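Local coordinates for protein probable glucarate dehydratase (Mycobacterium smegmatis str. MC2 155, PDB 3VDG) that probably catalyses the magnesium-dependent dehydration of glucarate or a related acid sugar, as a member of the enolase superfamily, at residues I205-G218 with L232-N246. Sequence-based numbering, arbitrary orientation. Where two conformers were deposited one is given.
Sequences IDEYGFSAIKLKGG and LRAAFPDHPLRLDPN. With NA (sodium ion), chain C; FMT (formic acid), chain B.
Lys216 and Asp244 meet because both send CG anti to the backbone N (chi1 179° and 172°), lying side by side on one face of the sheet; bends at chi2 and chi3 then bring the lysine amine over the carboxylate. Lys216 NZ forms a salt bridge to Asp244 OD2 at 2.6 Å, from above the carboxylate plane, and donates to Asn246 OD1 at 2.9 Å. Lys214, extended throughout, reaches the same OD2 only weakly and makes salt bridges to Asp370 and Glu269. Asp244 OD2 also binds sodium at 2.4 Å, while OD1 closes an Asx turn with Asn246 N.

Parallel pairing sets this register: Ile213 N donates to Pro240 O at 2.8 Å, and Leu215 N to Arg242 O with an N-H...O angle of 164°. On the other sheet face, Leu241 CD2 packs 3.7 Å from Ile213 CB. Near the helix ends, Ile205 CD1 sits over one Phe236 face, 4.1 Å from the ring centroid.

Strand 213-216, helix 222-235 and strand 241-244 form a beta-alpha-beta unit of the enolase-superfamily barrel, whose C-terminal strand ends carry the metal site; here sodium is held by Asp244, Glu269, Asn292 and two waters.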
loop_
_atom_site.group_PDB
_atom_site.type_symbol
_atom_site.label_atom_id
_atom_site.label_comp_id
_atom_site.label_asym_id
_atom_site.label_seq_id
_atom_site.Cartn_x
_atom_site.Cartn_y
_atom_site.Cartn_z
ATOM N N ILE A 205 -27.897 -20.578 -5.466
ATOM C CA ILE A 205 -28.414 -19.228 -5.344
ATOM C C ILE A 205 -29.684 -19.120 -4.481
ATOM O O ILE A 205 -29.885 -18.116 -3.797
ATOM C CB ILE A 205 -28.638 -18.606 -6.723
ATOM C CG1 ILE A 205 -27.270 -18.332 -7.386
ATOM C CG2 ILE A 205 -29.449 -17.328 -6.605
ATOM C CD1 ILE A 205 -27.344 -18.100 -8.875
ATOM N N ASP A 206 -30.531 -20.148 -4.498
ATOM C CA ASP A 206 -31.661 -20.229 -3.553
ATOM C C ASP A 206 -31.154 -20.215 -2.121
ATOM O O ASP A 206 -31.759 -19.611 -1.254
ATOM C CB ASP A 206 -32.470 -21.514 -3.760
ATOM C CG ASP A 206 -33.352 -21.458 -4.997
ATOM O OD1 ASP A 206 -33.472 -20.365 -5.578
ATOM O OD2 ASP A 206 -33.919 -22.503 -5.391
ATOM N N GLU A 207 -30.055 -20.916 -1.868
ATOM C CA GLU A 207 -29.544 -21.048 -0.512
ATOM C C GLU A 207 -28.749 -19.794 -0.064
ATOM O O GLU A 207 -28.918 -19.324 1.054
ATOM C CB GLU A 207 -28.736 -22.347 -0.398
ATOM C CG GLU A 207 -27.830 -22.498 0.813
ATOM C CD GLU A 207 -28.561 -22.921 2.067
ATOM O OE1 GLU A 207 -29.810 -22.980 2.050
ATOM O OE2 GLU A 207 -27.875 -23.191 3.075
ATOM N N TYR A 208 -27.935 -19.223 -0.948
ATOM C CA TYR A 208 -27.011 -18.147 -0.554
ATOM C C TYR A 208 -27.355 -16.752 -1.050
ATOM O O TYR A 208 -26.950 -15.764 -0.450
ATOM C CB TYR A 208 -25.574 -18.509 -0.961
ATOM C CG TYR A 208 -25.045 -19.671 -0.152
ATOM C CD1 TYR A 208 -24.444 -19.463 1.076
ATOM C CD2 TYR A 208 -25.174 -20.973 -0.601
ATOM C CE1 TYR A 208 -23.976 -20.515 1.840
ATOM C CE2 TYR A 208 -24.703 -22.040 0.164
ATOM C CZ TYR A 208 -24.100 -21.796 1.377
ATOM O OH TYR A 208 -23.620 -22.838 2.145
ATOM N N GLY A 209 -28.084 -16.657 -2.156
ATOM C CA GLY A 209 -28.481 -15.352 -2.680
ATOM C C GLY A 209 -27.430 -14.664 -3.537
ATOM O O GLY A 209 -27.568 -13.479 -3.837
ATOM N N PHE A 210 -26.391 -15.401 -3.956
ATOM C CA PHE A 210 -25.311 -14.811 -4.756
ATOM C C PHE A 210 -25.869 -14.057 -5.958
ATOM O O PHE A 210 -26.777 -14.534 -6.621
ATOM C CB PHE A 210 -24.327 -15.888 -5.235
ATOM C CG PHE A 210 -23.662 -16.648 -4.131
ATOM C CD1 PHE A 210 -22.964 -15.983 -3.126
ATOM C CD2 PHE A 210 -23.679 -18.043 -4.121
ATOM C CE1 PHE A 210 -22.328 -16.690 -2.117
ATOM C CE2 PHE A 210 -23.050 -18.753 -3.118
ATOM C CZ PHE A 210 -22.369 -18.081 -2.111
ATOM N N SER A 211 -25.292 -12.897 -6.250
ATOM C CA SER A 211 -25.733 -11.995 -7.315
ATOM C C SER A 211 -24.851 -12.051 -8.556
ATOM O O SER A 211 -25.106 -11.327 -9.516
ATOM C CB SER A 211 -25.672 -10.552 -6.811
ATOM O OG SER A 211 -24.313 -10.158 -6.645
ATOM N N ALA A 212 -23.771 -12.831 -8.493
ATOM C CA ALA A 212 -22.817 -12.982 -9.617
ATOM C C ALA A 212 -22.453 -14.462 -9.680
ATOM O O ALA A 212 -22.533 -15.168 -8.666
ATOM C CB ALA A 212 -21.568 -12.131 -9.420
ATOM N N ILE A 213 -22.074 -14.946 -10.857
ATOM C CA ILE A 213 -21.903 -16.385 -11.026
ATOM C C ILE A 213 -20.607 -16.665 -11.774
ATOM O O ILE A 213 -20.290 -16.007 -12.774
ATOM C CB ILE A 213 -23.067 -16.991 -11.843
ATOM C CG1 ILE A 213 -24.422 -16.716 -11.176
ATOM C CG2 ILE A 213 -22.864 -18.481 -12.031
ATOM C CD1 ILE A 213 -25.611 -17.190 -12.006
ATOM N N LYS A 214 -19.845 -17.633 -11.292
ATOM C CA LYS A 214 -18.622 -17.989 -11.982
ATOM C C LYS A 214 -18.667 -19.467 -12.334
ATOM O O LYS A 214 -19.089 -20.269 -11.516
ATOM C CB LYS A 214 -17.422 -17.747 -11.059
ATOM C CG LYS A 214 -16.126 -18.370 -11.582
ATOM C CD LYS A 214 -14.952 -18.110 -10.638
ATOM C CE LYS A 214 -13.653 -18.643 -11.221
ATOM N NZ LYS A 214 -12.476 -18.228 -10.413
ATOM N N LEU A 215 -18.197 -19.828 -13.532
ATOM C CA LEU A 215 -18.091 -21.243 -13.918
ATOM C C LEU A 215 -16.619 -21.674 -14.061
ATOM O O LEU A 215 -15.834 -21.038 -14.786
ATOM C CB LEU A 215 -18.842 -21.511 -15.241
ATOM C CG LEU A 215 -18.757 -22.933 -15.822
ATOM C CD1 LEU A 215 -19.411 -23.925 -14.878
ATOM C CD2 LEU A 215 -19.385 -23.024 -17.215
ATOM N N LYS A 216 -16.255 -22.748 -13.372
ATOM C CA LYS A 216 -14.940 -23.363 -13.533
ATOM C C LYS A 216 -15.000 -24.212 -14.812
ATOM O O LYS A 216 -15.733 -25.208 -14.867
ATOM C CB LYS A 216 -14.608 -24.257 -12.336
ATOM C CG LYS A 216 -13.245 -24.959 -12.454
ATOM C CD LYS A 216 -12.160 -24.224 -11.677
ATOM C CE LYS A 216 -11.960 -22.789 -12.155
ATOM N NZ LYS A 216 -10.842 -22.135 -11.399
ATOM N N GLY A 217 -14.274 -23.779 -15.832
ATOM C CA GLY A 217 -14.266 -24.452 -17.133
ATOM C C GLY A 217 -12.938 -25.156 -17.368
ATOM O O GLY A 217 -12.235 -25.509 -16.421
ATOM N N GLY A 218 -12.579 -25.359 -18.626
ATOM C CA GLY A 218 -11.362 -26.111 -18.953
ATOM C C GLY A 218 -11.559 -27.620 -18.821
ATOM O O GLY A 218 -10.597 -28.388 -18.884
ATOM N N LEU A 232 -26.868 -20.245 -18.412
ATOM C CA LEU A 232 -26.878 -19.476 -17.173
ATOM C C LEU A 232 -27.451 -18.097 -17.442
ATOM O O LEU A 232 -28.258 -17.599 -16.658
ATOM C CB LEU A 232 -25.469 -19.362 -16.566
ATOM C CG LEU A 232 -24.976 -20.676 -15.960
ATOM C CD1 LEU A 232 -23.467 -20.646 -15.742
ATOM C CD2 LEU A 232 -25.706 -20.973 -14.652
ATOM N N ARG A 233 -27.025 -17.472 -18.539
ATOM C CA ARG A 233 -27.510 -16.137 -18.873
ATOM C C ARG A 233 -29.035 -16.183 -19.049
ATOM O O ARG A 233 -29.759 -15.281 -18.602
ATOM C CB ARG A 233 -26.831 -15.608 -20.144
ATOM C CG ARG A 233 -27.383 -14.305 -20.726
ATOM C CD ARG A 233 -27.570 -13.180 -19.709
ATOM N NE ARG A 233 -26.318 -12.512 -19.322
ATOM C CZ ARG A 233 -25.866 -12.428 -18.071
ATOM N NH1 ARG A 233 -26.561 -12.962 -17.073
ATOM N NH2 ARG A 233 -24.715 -11.809 -17.813
ATOM N N ALA A 234 -29.518 -17.242 -19.692
ATOM C CA ALA A 234 -30.964 -17.398 -19.924
ATOM C C ALA A 234 -31.713 -17.556 -18.612
ATOM O O ALA A 234 -32.780 -16.978 -18.421
ATOM C CB ALA A 234 -31.249 -18.583 -20.849
ATOM N N ALA A 235 -31.166 -18.345 -17.697
ATOM C CA ALA A 235 -31.851 -18.578 -16.418
ATOM C C ALA A 235 -31.735 -17.414 -15.417
ATOM O O ALA A 235 -32.609 -17.246 -14.563
ATOM C CB ALA A 235 -31.364 -19.869 -15.783
ATOM N N PHE A 236 -30.662 -16.624 -15.535
ATOM C CA PHE A 236 -30.313 -15.550 -14.587
ATOM C C PHE A 236 -29.913 -14.299 -15.363
ATOM O O PHE A 236 -28.729 -13.971 -15.452
ATOM C CB PHE A 236 -29.149 -16.009 -13.680
ATOM C CG PHE A 236 -29.456 -17.244 -12.888
ATOM C CD1 PHE A 236 -30.159 -17.165 -11.700
ATOM C CD2 PHE A 236 -29.061 -18.493 -13.341
ATOM C CE1 PHE A 236 -30.455 -18.312 -10.964
ATOM C CE2 PHE A 236 -29.344 -19.634 -12.613
ATOM C CZ PHE A 236 -30.048 -19.552 -11.421
ATOM N N PRO A 237 -30.904 -13.605 -15.958
ATOM C CA PRO A 237 -30.656 -12.511 -16.902
ATOM C C PRO A 237 -29.861 -11.349 -16.317
ATOM O O PRO A 237 -29.181 -10.637 -17.050
ATOM C CB PRO A 237 -32.068 -12.021 -17.266
ATOM C CG PRO A 237 -32.956 -13.180 -16.971
ATOM C CD PRO A 237 -32.343 -13.884 -15.795
ATOM N N ASP A 238 -29.938 -11.160 -15.007
ATOM C CA ASP A 238 -29.314 -9.985 -14.407
ATOM C C ASP A 238 -27.996 -10.303 -13.681
ATOM O O ASP A 238 -27.331 -9.406 -13.188
ATOM C CB ASP A 238 -30.299 -9.303 -13.454
ATOM C CG ASP A 238 -31.510 -8.738 -14.177
ATOM O OD1 ASP A 238 -31.325 -8.125 -15.252
ATOM O OD2 ASP A 238 -32.642 -8.909 -13.676
ATOM N N HIS A 239 -27.627 -11.579 -13.619
ATOM C CA HIS A 239 -26.402 -11.976 -12.925
ATOM C C HIS A 239 -25.160 -11.782 -13.754
ATOM O O HIS A 239 -25.064 -12.295 -14.865
ATOM C CB HIS A 239 -26.493 -13.426 -12.497
ATOM C CG HIS A 239 -27.380 -13.651 -11.295
ATOM N ND1 HIS A 239 -28.685 -13.307 -11.279
ATOM C CD2 HIS A 239 -27.106 -14.211 -10.051
ATOM C CE1 HIS A 239 -29.219 -13.625 -10.084
ATOM N NE2 HIS A 239 -28.255 -14.180 -9.333
ATOM N N PRO A 240 -24.176 -11.040 -13.222
ATOM C CA PRO A 240 -22.890 -11.041 -13.909
ATOM C C PRO A 240 -22.307 -12.463 -13.941
ATOM O O PRO A 240 -22.498 -13.234 -12.988
ATOM C CB PRO A 240 -22.026 -10.106 -13.044
ATOM C CG PRO A 240 -23.019 -9.201 -12.369
ATOM C CD PRO A 240 -24.194 -10.103 -12.078
ATOM N N LEU A 241 -21.618 -12.789 -15.038
ATOM C CA LEU A 241 -21.090 -14.143 -15.279
ATOM C C LEU A 241 -19.600 -14.088 -15.557
ATOM O O LEU A 241 -19.103 -13.159 -16.196
ATOM C CB LEU A 241 -21.777 -14.797 -16.500
ATOM C CG LEU A 241 -23.299 -14.968 -16.447
ATOM C CD1 LEU A 241 -23.786 -15.593 -17.744
ATOM C CD2 LEU A 241 -23.731 -15.820 -15.263
ATOM N N ARG A 242 -18.882 -15.103 -15.095
ATOM C CA ARG A 242 -17.459 -15.193 -15.361
ATOM C C ARG A 242 -17.146 -16.615 -15.725
ATOM O O ARG A 242 -17.804 -17.537 -15.252
ATOM C CB ARG A 242 -16.661 -14.871 -14.102
ATOM C CG ARG A 242 -17.004 -13.542 -13.479
ATOM C CD ARG A 242 -16.717 -13.662 -11.996
ATOM N NE ARG A 242 -17.074 -12.441 -11.303
ATOM C CZ ARG A 242 -16.870 -12.236 -10.014
ATOM N NH1 ARG A 242 -16.315 -13.184 -9.257
ATOM N NH2 ARG A 242 -17.230 -11.081 -9.486
ATOM N N LEU A 243 -16.128 -16.793 -16.552
ATOM C CA LEU A 243 -15.720 -18.131 -16.957
ATOM C C LEU A 243 -14.210 -18.230 -16.746
ATOM O O LEU A 243 -13.477 -17.289 -17.042
ATOM C CB LEU A 243 -16.068 -18.347 -18.438
ATOM C CG LEU A 243 -15.622 -19.638 -19.137
ATOM C CD1 LEU A 243 -16.208 -20.858 -18.438
ATOM C CD2 LEU A 243 -16.051 -19.587 -20.610
ATOM N N ASP A 244 -13.757 -19.372 -16.235
ATOM C CA ASP A 244 -12.355 -19.553 -15.878
ATOM C C ASP A 244 -11.900 -20.958 -16.234
ATOM O O ASP A 244 -12.184 -21.910 -15.506
ATOM C CB ASP A 244 -12.206 -19.333 -14.373
ATOM C CG ASP A 244 -10.816 -19.681 -13.859
ATOM O OD1 ASP A 244 -9.855 -19.810 -14.662
ATOM O OD2 ASP A 244 -10.687 -19.815 -12.630
ATOM N N PRO A 245 -11.226 -21.111 -17.377
ATOM C CA PRO A 245 -10.794 -22.460 -17.743
ATOM C C PRO A 245 -9.364 -22.762 -17.286
ATOM O O PRO A 245 -8.760 -23.713 -17.791
ATOM C CB PRO A 245 -10.820 -22.411 -19.275
ATOM C CG PRO A 245 -10.380 -21.005 -19.564
ATOM C CD PRO A 245 -11.003 -20.149 -18.473
ATOM N N ASN A 246 -8.814 -21.956 -16.371
ATOM C CA ASN A 246 -7.455 -22.222 -15.854
ATOM C C ASN A 246 -6.439 -22.469 -16.978
ATOM O O ASN A 246 -5.678 -23.432 -16.933
ATOM C CB ASN A 246 -7.469 -23.421 -14.887
ATOM C CG ASN A 246 -8.047 -23.070 -13.511
ATOM O OD1 ASN A 246 -9.079 -23.612 -13.090
ATOM N ND2 ASN A 246 -7.380 -22.161 -12.805
HETATM NA NA NA C . -9.463 -18.037 -11.492
HETATM C C FMT B . -7.986 -22.014 -9.359
HETATM O O1 FMT B . -8.157 -21.122 -10.184
HETATM O O2 FMT B . -7.294 -21.774 -8.239
HETATM O O HOH W 1 -9.914 -19.415 -9.715
HETATM O O HOH W 2 -10.182 -25.693 -14.485
HETATM O O HOH W 3 -7.816 -18.960 -12.916
#